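Local coordinates for hypothetical protein (Parabacteroides merdae, PDB 4OO3) that is of unknown function but is probably an NAD(P)-dependent oxidoreductase, pairing a Rossmann-type nucleotide-binding domain with a C-terminal mixed-sheet domain, at residues A[249-255]-A[283-289]. Residues are numbered along the deposited sequence; the frame is centred on the assembly and turned at random.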
ATOM      1  N   ASN A 249     -12.394   5.430 -14.192  1.00 35.37           N
ATOM      2  CA  ASN A 249     -11.792   6.461 -15.024  1.00 36.43           C
ATOM      3  C   ASN A 249     -10.294   6.544 -14.797  1.00 36.83           C
ATOM      4  O   ASN A 249      -9.798   6.195 -13.723  1.00 37.61           O
ATOM      5  CB  ASN A 249     -12.434   7.817 -14.748  1.00 36.96           C
ATOM      6  CG  ASN A 249     -13.914   7.829 -15.070  1.00 37.88           C
ATOM      7  OD1 ASN A 249     -14.306   7.964 -16.228  1.00 41.01           O
ATOM      8  ND2 ASN A 249     -14.741   7.674 -14.054  1.00 35.73           N
ATOM      9  N   ARG A 250      -9.587   6.988 -15.831  1.00 35.59           N
ATOM     10  CA  ARG A 250      -8.157   7.225 -15.769  1.00 35.34           C
ATOM     11  C   ARG A 250      -7.859   8.532 -16.486  1.00 37.19           C
ATOM     12  O   ARG A 250      -8.475   8.845 -17.503  1.00 38.36           O
ATOM     13  CB  ARG A 250      -7.395   6.070 -16.417  1.00 36.33           C
ATOM     14  CG  ARG A 250      -7.814   5.752 -17.847  1.00 38.25           C
ATOM     15  CD  ARG A 250      -7.184   4.451 -18.322  1.00 39.13           C
ATOM     16  NE  ARG A 250      -5.803   4.635 -18.765  1.00 39.46           N
ATOM     17  CZ  ARG A 250      -5.448   5.025 -19.991  1.00 41.01           C
ATOM     18  NH1 ARG A 250      -6.354   5.301 -20.915  1.00 40.55           N
ATOM     19  NH2 ARG A 250      -4.166   5.161 -20.290  1.00 43.52           N
ATOM     20  N   TRP A 251      -6.934   9.312 -15.945  1.00 36.06           N
ATOM     21  CA  TRP A 251      -6.578  10.578 -16.566  1.00 36.35           C
ATOM     22  C   TRP A 251      -5.149  10.955 -16.223  1.00 36.29           C
ATOM     23  O   TRP A 251      -4.495  10.289 -15.412  1.00 33.21           O
ATOM     24  CB  TRP A 251      -7.575  11.690 -16.194  1.00 36.42           C
ATOM     25  CG  TRP A 251      -7.624  12.083 -14.744  1.00 36.61           C
ATOM     26  CD1 TRP A 251      -6.982  13.143 -14.151  1.00 36.48           C
ATOM     27  CD2 TRP A 251      -8.378  11.443 -13.709  1.00 35.00           C
ATOM     28  NE1 TRP A 251      -7.285  13.188 -12.813  1.00 36.15           N
ATOM     29  CE2 TRP A 251      -8.142  12.158 -12.517  1.00 34.85           C
ATOM     30  CE3 TRP A 251      -9.237  10.336 -13.675  1.00 33.78           C
ATOM     31  CZ2 TRP A 251      -8.726  11.792 -11.300  1.00 33.60           C
ATOM     32  CZ3 TRP A 251      -9.814   9.978 -12.474  1.00 33.12           C
ATOM     33  CH2 TRP A 251      -9.555  10.701 -11.299  1.00 32.66           C
ATOM     34  N   THR A 252      -4.668  12.018 -16.859  1.00 37.95           N
ATOM     35  CA  THR A 252      -3.251  12.324 -16.855  1.00 39.91           C
ATOM     36  C   THR A 252      -2.874  13.499 -15.965  1.00 40.49           C
ATOM     37  O   THR A 252      -3.710  14.328 -15.612  1.00 41.24           O
ATOM     38  CB  THR A 252      -2.749  12.626 -18.280  1.00 41.67           C
ATOM     39  OG1 THR A 252      -3.450  13.750 -18.813  1.00 43.69           O
ATOM     40  CG2 THR A 252      -2.947  11.417 -19.184  1.00 42.43           C
ATOM     41  N   THR A 253      -1.598  13.531 -15.592  1.00 40.47           N
ATOM     42  CA  THR A 253      -0.981  14.695 -14.988  1.00 39.67           C
ATOM     43  C   THR A 253       0.110  15.144 -15.955  1.00 40.78           C
ATOM     44  O   THR A 253       0.939  14.337 -16.376  1.00 43.79           O
ATOM     45  CB  THR A 253      -0.386  14.366 -13.605  1.00 37.41           C
ATOM     46  OG1 THR A 253      -1.432  13.938 -12.724  1.00 37.47           O
ATOM     47  CG2 THR A 253       0.311  15.580 -13.003  1.00 36.73           C
ATOM     48  N   SER A 254       0.088  16.419 -16.329  1.00 42.09           N
ATOM     49  CA  SER A 254       1.086  16.967 -17.245  1.00 43.87           C
ATOM     50  C   SER A 254       2.362  17.261 -16.491  1.00 44.32           C
ATOM     51  O   SER A 254       2.316  17.779 -15.379  1.00 45.90           O
ATOM     52  CB  SER A 254       0.583  18.251 -17.898  1.00 45.02           C
ATOM     53  OG  SER A 254      -0.461  17.964 -18.805  1.00 46.59           O
ATOM     54  N   ILE A 255       3.498  16.918 -17.091  1.00 44.19           N
ATOM     55  CA  ILE A 255       4.794  17.253 -16.519  1.00 45.16           C
ATOM     56  C   ILE A 255       5.605  18.038 -17.546  1.00 48.21           C
ATOM     57  O   ILE A 255       5.778  17.587 -18.683  1.00 50.33           O
ATOM     58  CB  ILE A 255       5.596  16.002 -16.100  1.00 43.63           C
ATOM     59  CG1 ILE A 255       4.717  14.983 -15.366  1.00 42.15           C
ATOM     60  CG2 ILE A 255       6.779  16.403 -15.231  1.00 43.27           C
ATOM     61  CD1 ILE A 255       4.301  15.410 -13.975  1.00 42.52           C
ATOM     62  N   LYS A 283       2.704  13.417 -20.438  1.00 46.10           N
ATOM     63  CA  LYS A 283       1.363  13.122 -19.926  1.00 45.53           C
ATOM     64  C   LYS A 283       1.345  11.724 -19.325  1.00 43.19           C
ATOM     65  O   LYS A 283       1.442  10.732 -20.052  1.00 43.56           O
ATOM     66  CB  LYS A 283       0.335  13.180 -21.052  1.00 47.66           C
ATOM     67  CG  LYS A 283       0.295  14.494 -21.797  1.00 51.90           C
ATOM     68  CD  LYS A 283      -0.590  15.512 -21.106  1.00 53.85           C
ATOM     69  CE  LYS A 283      -0.772  16.745 -21.976  1.00 59.33           C
ATOM     70  NZ  LYS A 283      -2.160  17.265 -21.881  1.00 64.16           N
ATOM     71  N   VAL A 284       1.205  11.649 -18.003  1.00 39.71           N
ATOM     72  CA  VAL A 284       1.312  10.389 -17.276  1.00 36.93           C
ATOM     73  C   VAL A 284      -0.055  10.028 -16.736  1.00 35.84           C
ATOM     74  O   VAL A 284      -0.673  10.848 -16.057  1.00 35.74           O
ATOM     75  CB  VAL A 284       2.293  10.526 -16.095  1.00 35.29           C
ATOM     76  CG1 VAL A 284       2.411   9.221 -15.311  1.00 33.78           C
ATOM     77  CG2 VAL A 284       3.652  10.970 -16.601  1.00 35.83           C
ATOM     78  N   TYR A 285      -0.519   8.811 -17.031  1.00 34.10           N
ATOM     79  CA  TYR A 285      -1.798   8.308 -16.509  1.00 33.77           C
ATOM     80  C   TYR A 285      -1.649   7.791 -15.080  1.00 32.19           C
ATOM     81  O   TYR A 285      -1.890   6.616 -14.796  1.00 31.71           O
ATOM     82  CB  TYR A 285      -2.380   7.217 -17.418  1.00 34.54           C
ATOM     83  CG  TYR A 285      -3.167   7.735 -18.603  1.00 36.48           C
ATOM     84  CD1 TYR A 285      -2.540   8.003 -19.823  1.00 38.24           C
ATOM     85  CD2 TYR A 285      -4.543   7.944 -18.510  1.00 37.19           C
ATOM     86  CE1 TYR A 285      -3.259   8.468 -20.912  1.00 38.97           C
ATOM     87  CE2 TYR A 285      -5.272   8.409 -19.594  1.00 38.08           C
ATOM     88  CZ  TYR A 285      -4.625   8.669 -20.790  1.00 39.52           C
ATOM     89  OH  TYR A 285      -5.341   9.132 -21.864  1.00 40.83           O
ATOM     90  N   CYS A 286      -1.270   8.702 -14.186  1.00 32.84           N
ATOM     91  CA  CYS A 286      -1.054   8.407 -12.771  1.00 33.37           C
ATOM     92  C   CYS A 286      -2.273   8.762 -11.910  1.00 33.64           C
ATOM     93  O   CYS A 286      -2.170   8.823 -10.696  1.00 34.54           O
ATOM     94  CB  CYS A 286       0.185   9.166 -12.259  1.00 32.88           C
ATOM     95  SG  CYS A 286       0.181  10.950 -12.576  1.00 34.49           S
ATOM     96  N   ASN A 287      -3.421   8.998 -12.535  1.00 34.47           N
ATOM     97  CA  ASN A 287      -4.646   9.306 -11.805  1.00 34.43           C
ATOM     98  C   ASN A 287      -5.728   8.324 -12.203  1.00 35.49           C
ATOM     99  O   ASN A 287      -5.772   7.877 -13.345  1.00 37.42           O
ATOM    100  CB  ASN A 287      -5.121  10.721 -12.119  1.00 36.01           C
ATOM    101  CG  ASN A 287      -4.025  11.750 -11.984  1.00 36.31           C
ATOM    102  OD1 ASN A 287      -3.661  12.140 -10.882  1.00 38.25           O
ATOM    103  ND2 ASN A 287      -3.501  12.203 -13.107  1.00 37.07           N
ATOM    104  N   GLY A 288      -6.592   7.969 -11.262  1.00 34.36           N
ATOM    105  CA  GLY A 288      -7.741   7.141 -11.586  1.00 35.29           C
ATOM    106  C   GLY A 288      -8.700   6.995 -10.424  1.00 34.48           C
ATOM    107  O   GLY A 288      -8.361   7.327  -9.291  1.00 34.63           O
ATOM    108  N   ASP A 289      -9.907   6.517 -10.712  1.00 32.87           N
ATOM    109  CA  ASP A 289     -10.847   6.161  -9.666  1.00 32.84           C
ATOM    110  C   ASP A 289     -11.664   4.936 -10.043  1.00 32.17           C
ATOM    111  O   ASP A 289     -11.714   4.544 -11.205  1.00 32.20           O
ATOM    112  CB  ASP A 289     -11.745   7.345  -9.272  1.00 36.79           C
ATOM    113  CG  ASP A 289     -12.580   7.885 -10.419  1.00 40.65           C
ATOM    114  OD1 ASP A 289     -12.789   7.185 -11.429  1.00 45.10           O
ATOM    115  OD2 ASP A 289     -13.054   9.030 -10.290  1.00 44.21           O
TER
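K283, near the start of strand 282-294, pairs with S254, a non-hydrogen-bonded antiparallel pair with CA atoms 4.7 Å apart; its CD lies 3.4 Å from S254 OG. V284 and T253 form a hydrogen-bonded pair: V284 N reaches T253 O at 3.2 Å, and T253 N reaches V284 O at 2.9 Å. The next such pair is W251 with N287, so 282-294 carries one extra residue between the two pairs, a beta bulge. Y285 centres an inverse gamma turn, closed by a weak hydrogen bond from C286 N to V284 O (2.9 Å). Its ring is covered on opposite faces: the R250 guanidinium stacks on one (planes at 11°, CZ 3.5 Å from the centroid, a cation-pi contact) while also salt-bridging E214, and T252 CG2 makes a CH-pi contact on the other. N287 restores the pairing, accepting from W251 N at its O (3.2 Å). Its ND2 donates to W251 O (3.2 Å) and T253 OG1 (2.7 Å), tying together the residues flanking T252, across from the bulge. N287 CB sits 3.4 Å from the centroid of the W251 five-membered ring, 15° off its normal. G288 CA lies 3.6 Å from W251 CZ3, and D289 N bonds N249 O at 3.0 Å. This bulged antiparallel pair edges the C-terminal domain's mixed sheet: strand 243-255 is outermost; strand 282-294 separates it from strand 297-306, where W305 backbone O and N hydrogen-bond to T253 OG1 and N287 OD1, while helix 419-439 touches R250.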